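Local coordinates for protein copper-repressible polypeptide (Methylomicrobium album, PDB 4BZ4) that is a surface-associated, copper-repressible protein of a methanotroph that binds copper(I) and probably takes part in copper acquisition, at residues A30-F36 with H64-F70; V47-Y53 with V195-P201; K72-G76 with F184-N189. Residue numbers count along the deposited sequence, not the author numbering.

Contact 1: A30-F36 with H64-F70; sequences AISGTFF and HHSNWGF. With CU1 (copper (I) ion), chain G.
Strand 33-36 runs parallel to strand 67-70, their axes 4.5 Å apart at closest and crossing at -30°, with T34 opposite G69 (CA-CA 4.7 Å) and F35 opposite F70 (4.8 Å). The ladder alternates as parallel strands require: T34 N donates to W68 O (2.9 Å), F70 N to T34 O (2.9 Å) and F36 N to F70 O (2.9 Å). Before the ladder forms, water 1 lies 2.5 Å from S32 O and 3.0 Å from N67 OD1 and accepts from W68 N (3.0 Å), while N67 ND2 donates to T46 O. The F35 (m) and F70 (m) rings form an offset stack, centroids 5.0 Å apart and planes at 15°. I31 (chi1 p) lays CD1 over the five-membered ring of W68, 3.9 Å from its centroid, a CH-pi contact, and W68 NE1 hydrogen-bonds to T63 O. Both strands belong to the mixed sheet, and the loop preceding strand 67-70 carries the copper ligand H64. Both nitrogens of H64 (chi1 m) are engaged: ND1 binds the copper at 2.0 Å, and NE2 donates to A30 O (2.8 Å, nearly linear), orienting the imidazole. H114 ND1 also binds the ion, and water 2 lies 2.5 Å from it.

Contact 2: V47-Y53 with V195-P201; sequences VRAYSWY and VVGAINP
Two overlapping type I turns, R48-S51 and Y50-Y53, fold segment 47-53 against the end of strand 195-198 and the chain that follows, extended at I199 but left-handed at N200 (phi 45°, psi 59°). CA atoms approach at A49-A198 (5.1 Å), Y50-I199 (4.9 Å) and W52-G197 (4.9 Å). S51 adopts chi1 p, which turns its hydroxyl back to donate to R48 O (OG-O 2.7 Å) while OG accepts from A198 N (3.1 Å). W52 N in turn donates to A198 O (3.0 Å), so both backbone polar groups of A198 are taken up by the turns. G197 lies so close, its CA 3.1 Å from S51 OG, that a beta carbon there would clash with that hydroxyl. The contact thus closes the loop after strand 42-47, an edge strand of the four-stranded antiparallel sheet, onto strand 190-198 of the larger mixed sheet, in the buried interior of the protein. W52, chi1 t, presents its ring edge to I199 CD1 (3.9 Å from CE3) and to V195 CG1 (4.4 Å from CD1), and its NE1 hydrogen-bonds to T95 OG1. I199 is extended (t, t), which also brings CD1 to Y53 CB (3.8 Å); the Y53 (t) OH is hydrogen-bonded to E163 O. Y50, chi1 m, lies with one ring face over P201 (C-gamma endo), whose CD is 3.7 Å from the ring centroid, a CH-pi contact. V47, also m, reaches V196 CG1 from its CG1 (4.3 Å) and A198 CB from its CG2 (4.2 Å). Water 3 joins A49 O (3.0 Å) to I199 O (2.8 Å), and water 4 joins Y53 O (2.7 Å) to N200 N (2.9 Å).

Contact 3: K72-G76 with F184-N189; sequences KLKKG and FTPPEN
Segment 184-189 passes the end of strand 72-73 at a steep angle, the end-to-end directions of the touching parts 108° apart, and CA atoms pair most closely at K74-N189 (4.6 Å) and K75-E188 (4.7 Å). F184, chi1 p, brings CE2 to 3.8 Å from L73 CD1. At T185 (m), CG2 packs on G76 C (3.4 Å). P186, C-gamma exo, sets CG against L73 CB (3.8 Å), and its carbonyl accepts from G76 N (3.0 Å) with K75 CA also near P186 O (3.4 Å). The bond meets the chain as it turns away from strand 67-73, G76 having phi 91°, so the link between strands 179-184 and 190-198 is tied to the loop leading to strand 79-84. P187 O packs on K75 CD (3.4 Å). E188 points away, its carboxylate forming a salt bridge with K145. N189, chi1 m, turns OD1 to accept from K75 N (2.8 Å, almost linear), while its CA lies 3.4 Å from L73 O.

How the contacts relate
Strand 67-73 connects all three sites: its start pairs in contact 1, its end carries contact 3, and strand 190-198, its antiparallel neighbour, continues into contact 2. Contacts 1 and 2, centres 14 Å apart, touch directly: V196 N lies 2.8 Å from N67 O and R48 N 3.1 Å from H65 O, both probable hydrogen bonds. Copper(I) belongs to contact 1 through H64, and the side chain of R48 in contact 2 comes within about 9 Å of the ion. Contact 3 lies about 20 Å from contact 1 and 26 Å from contact 2, centre to centre, across the middle of the chain from the latter.

Contact 1: A30-F36 with H64-F70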
loop_
_atom_site.group_PDB
_atom_site.type_symbol
_atom_site.label_atom_id
_atom_site.label_comp_id
_atom_site.label_asym_id
_atom_site.label_seq_id
_atom_site.Cartn_x
_atom_site.Cartn_y
_atom_site.Cartn_z
ATOM N N ALA A 30 13.296 9.033 -0.982
ATOM C CA ALA A 30 13.523 7.785 -1.630
ATOM C C ALA A 30 12.817 6.630 -0.941
ATOM O O ALA A 30 12.760 6.545 0.283
ATOM C CB ALA A 30 15.028 7.469 -1.630
ATOM N N ILE A 31 12.354 5.719 -1.770
ATOM C CA ILE A 31 11.829 4.441 -1.335
ATOM C C ILE A 31 12.428 3.318 -2.159
ATOM O O ILE A 31 12.831 3.516 -3.286
ATOM C CB ILE A 31 10.256 4.368 -1.494
ATOM C CG1 ILE A 31 9.826 4.833 -2.895
ATOM C CG2 ILE A 31 9.602 5.227 -0.429
ATOM C CD1 ILE A 31 8.358 4.681 -3.255
ATOM N N SER A 32 12.433 2.144 -1.581
ATOM C CA SER A 32 12.833 0.914 -2.238
ATOM C C SER A 32 11.581 0.390 -2.938
ATOM O O SER A 32 10.565 0.257 -2.298
ATOM C CB SER A 32 13.267 -0.043 -1.154
ATOM O OG SER A 32 13.849 -1.137 -1.751
ATOM N N GLY A 33 11.630 0.218 -4.238
ATOM C CA GLY A 33 10.477 -0.288 -5.025
ATOM C C GLY A 33 10.729 -1.723 -5.457
ATOM O O GLY A 33 11.856 -2.100 -5.851
ATOM N N THR A 34 9.652 -2.478 -5.543
ATOM C CA THR A 34 9.630 -3.782 -6.215
ATOM C C THR A 34 8.920 -3.570 -7.520
ATOM O O THR A 34 7.798 -3.032 -7.554
ATOM C CB THR A 34 8.923 -4.846 -5.381
ATOM O OG1 THR A 34 9.623 -5.057 -4.155
ATOM C CG2 THR A 34 8.841 -6.162 -6.143
ATOM N N PHE A 35 9.575 -3.912 -8.634
ATOM C CA PHE A 35 8.979 -3.664 -9.942
ATOM C C PHE A 35 8.361 -4.977 -10.455
ATOM O O PHE A 35 8.900 -6.073 -10.245
ATOM C CB PHE A 35 10.048 -3.128 -10.916
ATOM C CG PHE A 35 10.386 -1.726 -10.657
ATOM C CD1 PHE A 35 11.118 -1.352 -9.521
ATOM C CD2 PHE A 35 9.902 -0.763 -11.514
ATOM C CE1 PHE A 35 11.361 -0.013 -9.269
ATOM C CE2 PHE A 35 10.156 0.556 -11.266
ATOM C CZ PHE A 35 10.850 0.927 -10.145
ATOM N N PHE A 36 7.219 -4.865 -11.112
ATOM C CA PHE A 36 6.547 -6.025 -11.640
ATOM C C PHE A 36 6.402 -5.859 -13.117
ATOM O O PHE A 36 6.366 -4.752 -13.603
ATOM C CB PHE A 36 5.112 -6.166 -11.059
ATOM C CG PHE A 36 5.059 -6.428 -9.574
ATOM C CD1 PHE A 36 5.230 -5.382 -8.646
ATOM C CD2 PHE A 36 4.822 -7.667 -9.088
ATOM C CE1 PHE A 36 5.268 -5.648 -7.301
ATOM C CE2 PHE A 36 4.796 -7.919 -7.703
ATOM C CZ PHE A 36 4.986 -6.879 -6.810
ATOM N N HIS A 64 7.911 4.177 5.000
ATOM C CA HIS A 64 9.043 3.252 5.035
ATOM C C HIS A 64 8.790 2.025 5.839
ATOM O O HIS A 64 9.592 1.086 5.728
ATOM C CB HIS A 64 10.312 3.996 5.509
ATOM C CG HIS A 64 10.790 4.963 4.496
ATOM N ND1 HIS A 64 10.724 6.322 4.682
ATOM C CD2 HIS A 64 11.255 4.772 3.251
ATOM C CE1 HIS A 64 11.147 6.934 3.595
ATOM N NE2 HIS A 64 11.461 6.010 2.707
ATOM N N HIS A 65 7.653 1.939 6.567
ATOM C CA HIS A 65 7.242 0.755 7.234
ATOM C C HIS A 65 6.376 -0.143 6.316
ATOM O O HIS A 65 6.187 -1.331 6.607
ATOM C CB HIS A 65 6.467 1.056 8.500
ATOM C CG HIS A 65 7.231 1.815 9.519
ATOM N ND1 HIS A 65 6.701 2.210 10.709
ATOM C CD2 HIS A 65 8.549 2.141 9.559
ATOM C CE1 HIS A 65 7.630 2.829 11.419
ATOM N NE2 HIS A 65 8.743 2.853 10.709
ATOM N N SER A 66 5.932 0.458 5.229
ATOM C CA SER A 66 5.187 -0.201 4.190
ATOM C C SER A 66 6.154 -0.658 3.103
ATOM O O SER A 66 7.432 -0.446 3.210
ATOM C CB SER A 66 4.239 0.863 3.634
ATOM O OG SER A 66 3.374 1.355 4.623
ATOM N N ASN A 67 5.640 -1.237 2.020
ATOM C CA ASN A 67 6.469 -1.641 0.923
ATOM C C ASN A 67 5.837 -1.200 -0.387
ATOM O O ASN A 67 4.650 -1.229 -0.488
ATOM C CB ASN A 67 6.545 -3.171 0.999
ATOM C CG ASN A 67 7.846 -3.707 0.613
ATOM O OD1 ASN A 67 8.397 -3.308 -0.422
ATOM N ND2 ASN A 67 8.385 -4.608 1.431
ATOM N N TRP A 68 6.640 -0.771 -1.350
ATOM C CA TRP A 68 6.158 -0.125 -2.556
ATOM C C TRP A 68 6.365 -0.966 -3.769
ATOM O O TRP A 68 7.467 -1.586 -3.940
ATOM C CB TRP A 68 6.788 1.233 -2.683
ATOM C CG TRP A 68 6.375 2.149 -1.622
ATOM C CD1 TRP A 68 6.841 2.207 -0.343
ATOM C CD2 TRP A 68 5.352 3.159 -1.704
ATOM N NE1 TRP A 68 6.208 3.199 0.369
ATOM C CE2 TRP A 68 5.273 3.790 -0.435
ATOM C CE3 TRP A 68 4.452 3.569 -2.716
ATOM C CZ2 TRP A 68 4.312 4.765 -0.132
ATOM C CZ3 TRP A 68 3.546 4.579 -2.434
ATOM C CH2 TRP A 68 3.499 5.195 -1.150
ATOM N N GLY A 69 5.329 -1.009 -4.635
ATOM C CA GLY A 69 5.434 -1.668 -5.939
ATOM C C GLY A 69 5.183 -0.743 -7.073
ATOM O O GLY A 69 4.555 0.322 -6.952
ATOM N N PHE A 70 5.717 -1.117 -8.235
ATOM C CA PHE A 70 5.538 -0.360 -9.441
ATOM C C PHE A 70 5.227 -1.306 -10.594
ATOM O O PHE A 70 5.884 -2.319 -10.743
ATOM C CB PHE A 70 6.897 0.320 -9.721
ATOM C CG PHE A 70 7.204 1.469 -8.781
ATOM C CD1 PHE A 70 6.711 2.736 -9.045
ATOM C CD2 PHE A 70 7.876 1.243 -7.604
ATOM C CE1 PHE A 70 6.953 3.798 -8.174
ATOM C CE2 PHE A 70 8.088 2.284 -6.724
ATOM C CZ PHE A 70 7.673 3.560 -7.037
HETATM CU CU CU1 G . 10.219 7.364 6.305
HETATM O O HOH W 1 9.373 -0.468 -0.188
HETATM O O HOH W 2 12.573 6.979 6.963
#

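Contact 2: V47-Y53 with V195-P201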
loop_
_atom_site.group_PDB
_atom_site.type_symbol
_atom_site.label_atom_id
_atom_site.label_comp_id
_atom_site.label_asym_id
_atom_site.label_seq_id
_atom_site.Cartn_x
_atom_site.Cartn_y
_atom_site.Cartn_z
ATOM N N VAL A 47 6.168 -5.985 5.585
ATOM C CA VAL A 47 5.583 -4.759 6.097
ATOM C C VAL A 47 5.333 -4.913 7.585
ATOM O O VAL A 47 5.213 -6.046 8.129
ATOM C CB VAL A 47 4.218 -4.531 5.433
ATOM C CG1 VAL A 47 4.428 -4.535 3.935
ATOM C CG2 VAL A 47 3.212 -5.534 5.863
ATOM N N ARG A 48 5.218 -3.778 8.276
ATOM C CA ARG A 48 4.818 -3.780 9.650
ATOM C C ARG A 48 3.299 -3.965 9.794
ATOM O O ARG A 48 2.531 -3.601 8.892
ATOM C CB ARG A 48 5.228 -2.498 10.389
ATOM C CG ARG A 48 6.720 -2.285 10.567
ATOM C CD ARG A 48 6.883 -1.233 11.641
ATOM N NE ARG A 48 8.210 -0.693 11.730
ATOM C CZ ARG A 48 8.645 0.022 12.787
ATOM N NH1 ARG A 48 7.857 0.274 13.823
ATOM N NH2 ARG A 48 9.870 0.495 12.761
ATOM N N ALA A 49 2.895 -4.472 10.945
ATOM C CA ALA A 49 1.470 -4.814 11.210
ATOM C C ALA A 49 0.552 -3.617 11.212
ATOM O O ALA A 49 -0.639 -3.789 10.931
ATOM C CB ALA A 49 1.286 -5.655 12.446
ATOM N N TYR A 50 1.072 -2.445 11.499
ATOM C CA TYR A 50 0.286 -1.180 11.525
ATOM C C TYR A 50 0.705 -0.237 10.407
ATOM O O TYR A 50 0.327 0.943 10.424
ATOM C CB TYR A 50 0.486 -0.464 12.868
ATOM C CG TYR A 50 -0.140 -1.106 14.051
ATOM C CD1 TYR A 50 0.484 -2.186 14.710
ATOM C CD2 TYR A 50 -1.367 -0.723 14.491
ATOM C CE1 TYR A 50 -0.142 -2.775 15.785
ATOM C CE2 TYR A 50 -1.975 -1.279 15.574
ATOM C CZ TYR A 50 -1.314 -2.340 16.229
ATOM O OH TYR A 50 -1.929 -2.941 17.341
ATOM N N SER A 51 1.550 -0.701 9.492
ATOM C CA SER A 51 2.223 0.176 8.488
ATOM C C SER A 51 1.276 1.059 7.630
ATOM O O SER A 51 1.651 2.135 7.259
ATOM C CB SER A 51 3.080 -0.615 7.507
ATOM O OG SER A 51 2.412 -1.719 6.926
ATOM N N TRP A 52 0.088 0.603 7.409
ATOM C CA TRP A 52 -0.832 1.350 6.486
ATOM C C TRP A 52 -1.683 2.280 7.242
ATOM O O TRP A 52 -2.409 3.101 6.636
ATOM C CB TRP A 52 -1.694 0.347 5.693
ATOM C CG TRP A 52 -2.500 0.877 4.488
ATOM C CD1 TRP A 52 -2.031 1.216 3.274
ATOM C CD2 TRP A 52 -3.917 0.820 4.338
ATOM N NE1 TRP A 52 -3.052 1.510 2.379
ATOM C CE2 TRP A 52 -4.221 1.250 3.018
ATOM C CE3 TRP A 52 -4.957 0.518 5.209
ATOM C CZ2 TRP A 52 -5.550 1.376 2.558
ATOM C CZ3 TRP A 52 -6.270 0.617 4.762
ATOM C CH2 TRP A 52 -6.548 1.087 3.468
ATOM N N TYR A 53 -1.722 2.154 8.579
ATOM C CA TYR A 53 -2.677 2.896 9.397
ATOM C C TYR A 53 -2.114 3.022 10.843
ATOM O O TYR A 53 -2.523 2.307 11.737
ATOM C CB TYR A 53 -4.057 2.268 9.357
ATOM C CG TYR A 53 -5.211 3.205 9.629
ATOM C CD1 TYR A 53 -5.689 3.430 10.930
ATOM C CD2 TYR A 53 -5.828 3.855 8.599
ATOM C CE1 TYR A 53 -6.771 4.264 11.191
ATOM C CE2 TYR A 53 -6.853 4.684 8.848
ATOM C CZ TYR A 53 -7.343 4.870 10.117
ATOM O OH TYR A 53 -8.472 5.677 10.288
ATOM N N VAL A 195 1.307 0.998 -2.665
ATOM C CA VAL A 195 1.874 0.678 -1.366
ATOM C C VAL A 195 1.116 -0.475 -0.761
ATOM O O VAL A 195 -0.121 -0.509 -0.802
ATOM C CB VAL A 195 1.928 1.900 -0.438
ATOM C CG1 VAL A 195 0.513 2.460 -0.155
ATOM C CG2 VAL A 195 2.731 1.623 0.842
ATOM N N VAL A 196 1.879 -1.428 -0.194
ATOM C CA VAL A 196 1.321 -2.569 0.528
ATOM C C VAL A 196 1.667 -2.357 1.978
ATOM O O VAL A 196 2.803 -1.957 2.330
ATOM C CB VAL A 196 1.864 -3.902 -0.056
ATOM C CG1 VAL A 196 1.529 -5.106 0.794
ATOM C CG2 VAL A 196 1.540 -4.034 -1.513
ATOM N N GLY A 197 0.719 -2.625 2.853
ATOM C CA GLY A 197 0.977 -2.594 4.274
ATOM C C GLY A 197 -0.039 -3.459 5.004
ATOM O O GLY A 197 -0.500 -4.486 4.431
ATOM N N ALA A 198 -0.244 -3.133 6.259
ATOM C CA ALA A 198 -1.203 -3.835 7.033
ATOM C C ALA A 198 -1.854 -2.919 8.016
ATOM O O ALA A 198 -1.416 -1.801 8.245
ATOM C CB ALA A 198 -0.499 -5.041 7.718
ATOM N N ILE A 199 -2.945 -3.388 8.611
ATOM C CA ILE A 199 -3.868 -2.579 9.404
ATOM C C ILE A 199 -4.549 -3.369 10.488
ATOM O O ILE A 199 -4.885 -4.557 10.294
ATOM C CB ILE A 199 -4.928 -1.877 8.517
ATOM C CG1 ILE A 199 -5.965 -1.100 9.323
ATOM C CG2 ILE A 199 -5.556 -2.895 7.587
ATOM C CD1 ILE A 199 -6.840 -0.160 8.499
ATOM N N ASN A 200 -4.689 -2.750 11.662
ATOM C CA ASN A 200 -5.500 -3.312 12.726
ATOM C C ASN A 200 -5.327 -4.792 13.016
ATOM O O ASN A 200 -6.270 -5.596 12.898
ATOM C CB ASN A 200 -7.013 -3.123 12.419
ATOM C CG ASN A 200 -7.913 -3.397 13.591
ATOM O OD1 ASN A 200 -7.550 -3.245 14.784
ATOM N ND2 ASN A 200 -9.153 -3.885 13.297
ATOM N N PRO A 201 -4.090 -5.203 13.371
ATOM C CA PRO A 201 -3.916 -6.594 13.712
ATOM C C PRO A 201 -4.768 -7.085 14.875
ATOM O O PRO A 201 -5.053 -6.316 15.817
ATOM C CB PRO A 201 -2.419 -6.654 14.086
ATOM C CG PRO A 201 -2.094 -5.298 14.589
ATOM C CD PRO A 201 -2.906 -4.386 13.666
HETATM O O HOH W 3 -2.555 -6.114 10.515
HETATM O O HOH W 4 -3.909 0.008 12.311
#

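Contact 3: K72-G76 with F184-N189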
loop_
_atom_site.group_PDB
_atom_site.type_symbol
_atom_site.label_atom_id
_atom_site.label_comp_id
_atom_site.label_asym_id
_atom_site.label_seq_id
_atom_site.Cartn_x
_atom_site.Cartn_y
_atom_site.Cartn_z
ATOM N N LYS A 72 3.970 -1.134 -14.974
ATOM C CA LYS A 72 3.558 -0.330 -16.112
ATOM C C LYS A 72 2.408 -1.067 -16.781
ATOM O O LYS A 72 2.559 -2.245 -17.104
ATOM C CB LYS A 72 4.728 -0.138 -17.101
ATOM C CG LYS A 72 4.513 0.961 -18.067
ATOM C CD LYS A 72 5.782 1.226 -18.880
ATOM C CE LYS A 72 5.475 2.392 -19.804
ATOM N NZ LYS A 72 6.758 2.810 -20.472
ATOM N N LEU A 73 1.328 -0.349 -17.007
ATOM C CA LEU A 73 0.074 -0.915 -17.439
ATOM C C LEU A 73 -0.453 -0.196 -18.628
ATOM O O LEU A 73 -0.198 0.977 -18.858
ATOM C CB LEU A 73 -0.950 -0.887 -16.282
ATOM C CG LEU A 73 -0.497 -1.767 -15.104
ATOM C CD1 LEU A 73 -1.469 -1.569 -13.949
ATOM C CD2 LEU A 73 -0.370 -3.243 -15.454
ATOM N N LYS A 74 -1.264 -0.936 -19.379
ATOM C CA LYS A 74 -1.973 -0.396 -20.565
ATOM C C LYS A 74 -3.347 0.000 -20.204
ATOM O O LYS A 74 -4.029 -0.708 -19.416
ATOM C CB LYS A 74 -2.133 -1.490 -21.597
ATOM C CG LYS A 74 -0.844 -2.224 -21.994
ATOM C CD LYS A 74 -1.190 -3.384 -22.980
ATOM C CE LYS A 74 -0.011 -4.289 -23.357
ATOM N NZ LYS A 74 1.150 -3.507 -23.882
ATOM N N LYS A 75 -3.783 1.125 -20.779
ATOM C CA LYS A 75 -5.128 1.666 -20.536
ATOM C C LYS A 75 -6.187 0.633 -20.889
ATOM O O LYS A 75 -6.037 -0.066 -21.877
ATOM C CB LYS A 75 -5.305 2.871 -21.473
ATOM C CG LYS A 75 -6.626 3.577 -21.330
ATOM C CD LYS A 75 -6.629 4.872 -22.127
ATOM C CE LYS A 75 -8.048 5.267 -22.432
ATOM N NZ LYS A 75 -8.061 6.641 -23.013
ATOM N N GLY A 76 -7.227 0.554 -20.084
ATOM C CA GLY A 76 -8.461 -0.071 -20.513
ATOM C C GLY A 76 -8.575 -1.524 -20.235
ATOM O O GLY A 76 -9.607 -2.106 -20.599
ATOM N N PHE A 184 -8.835 -2.842 -10.726
ATOM C CA PHE A 184 -8.960 -1.513 -11.310
ATOM C C PHE A 184 -8.704 -1.622 -12.796
ATOM O O PHE A 184 -8.137 -2.619 -13.202
ATOM C CB PHE A 184 -8.027 -0.505 -10.684
ATOM C CG PHE A 184 -6.575 -0.830 -10.803
ATOM C CD1 PHE A 184 -5.988 -1.679 -9.923
ATOM C CD2 PHE A 184 -5.762 -0.215 -11.751
ATOM C CE1 PHE A 184 -4.654 -1.998 -10.021
ATOM C CE2 PHE A 184 -4.412 -0.513 -11.811
ATOM C CZ PHE A 184 -3.864 -1.420 -10.953
ATOM N N THR A 185 -9.207 -0.675 -13.558
ATOM C CA THR A 185 -8.880 -0.584 -14.972
ATOM C C THR A 185 -8.048 0.674 -15.182
ATOM O O THR A 185 -8.542 1.754 -15.024
ATOM C CB THR A 185 -10.146 -0.536 -15.791
ATOM O OG1 THR A 185 -10.845 -1.777 -15.554
ATOM C CG2 THR A 185 -9.845 -0.396 -17.268
ATOM N N PRO A 186 -6.777 0.512 -15.480
ATOM C CA PRO A 186 -5.919 1.688 -15.756
ATOM C C PRO A 186 -6.575 2.753 -16.645
ATOM O O PRO A 186 -6.972 2.434 -17.787
ATOM C CB PRO A 186 -4.699 1.045 -16.424
ATOM C CG PRO A 186 -4.628 -0.281 -15.776
ATOM C CD PRO A 186 -6.059 -0.743 -15.749
ATOM N N PRO A 187 -6.689 3.982 -16.144
ATOM C CA PRO A 187 -7.360 4.996 -16.953
ATOM C C PRO A 187 -6.428 5.534 -18.024
ATOM O O PRO A 187 -6.909 6.080 -18.985
ATOM C CB PRO A 187 -7.733 6.081 -15.946
ATOM C CG PRO A 187 -6.833 5.869 -14.809
ATOM C CD PRO A 187 -6.705 4.369 -14.730
ATOM N N GLU A 188 -5.130 5.346 -17.814
ATOM C CA GLU A 188 -4.084 5.886 -18.689
ATOM C C GLU A 188 -2.967 4.894 -18.843
ATOM O O GLU A 188 -2.683 4.105 -17.951
ATOM C CB GLU A 188 -3.556 7.166 -18.073
ATOM C CG GLU A 188 -4.554 8.293 -18.268
ATOM C CD GLU A 188 -4.132 9.533 -17.557
ATOM O OE1 GLU A 188 -3.132 10.105 -18.018
ATOM O OE2 GLU A 188 -4.774 9.904 -16.540
ATOM N N ASN A 189 -2.321 4.850 -19.997
ATOM C CA ASN A 189 -1.090 4.070 -20.028
ATOM C C ASN A 189 -0.048 4.652 -19.104
ATOM O O ASN A 189 0.111 5.889 -19.020
ATOM C CB ASN A 189 -0.441 4.076 -21.415
ATOM C CG ASN A 189 -1.288 3.456 -22.500
ATOM O OD1 ASN A 189 -1.901 2.419 -22.342
ATOM N ND2 ASN A 189 -1.230 4.055 -23.663
#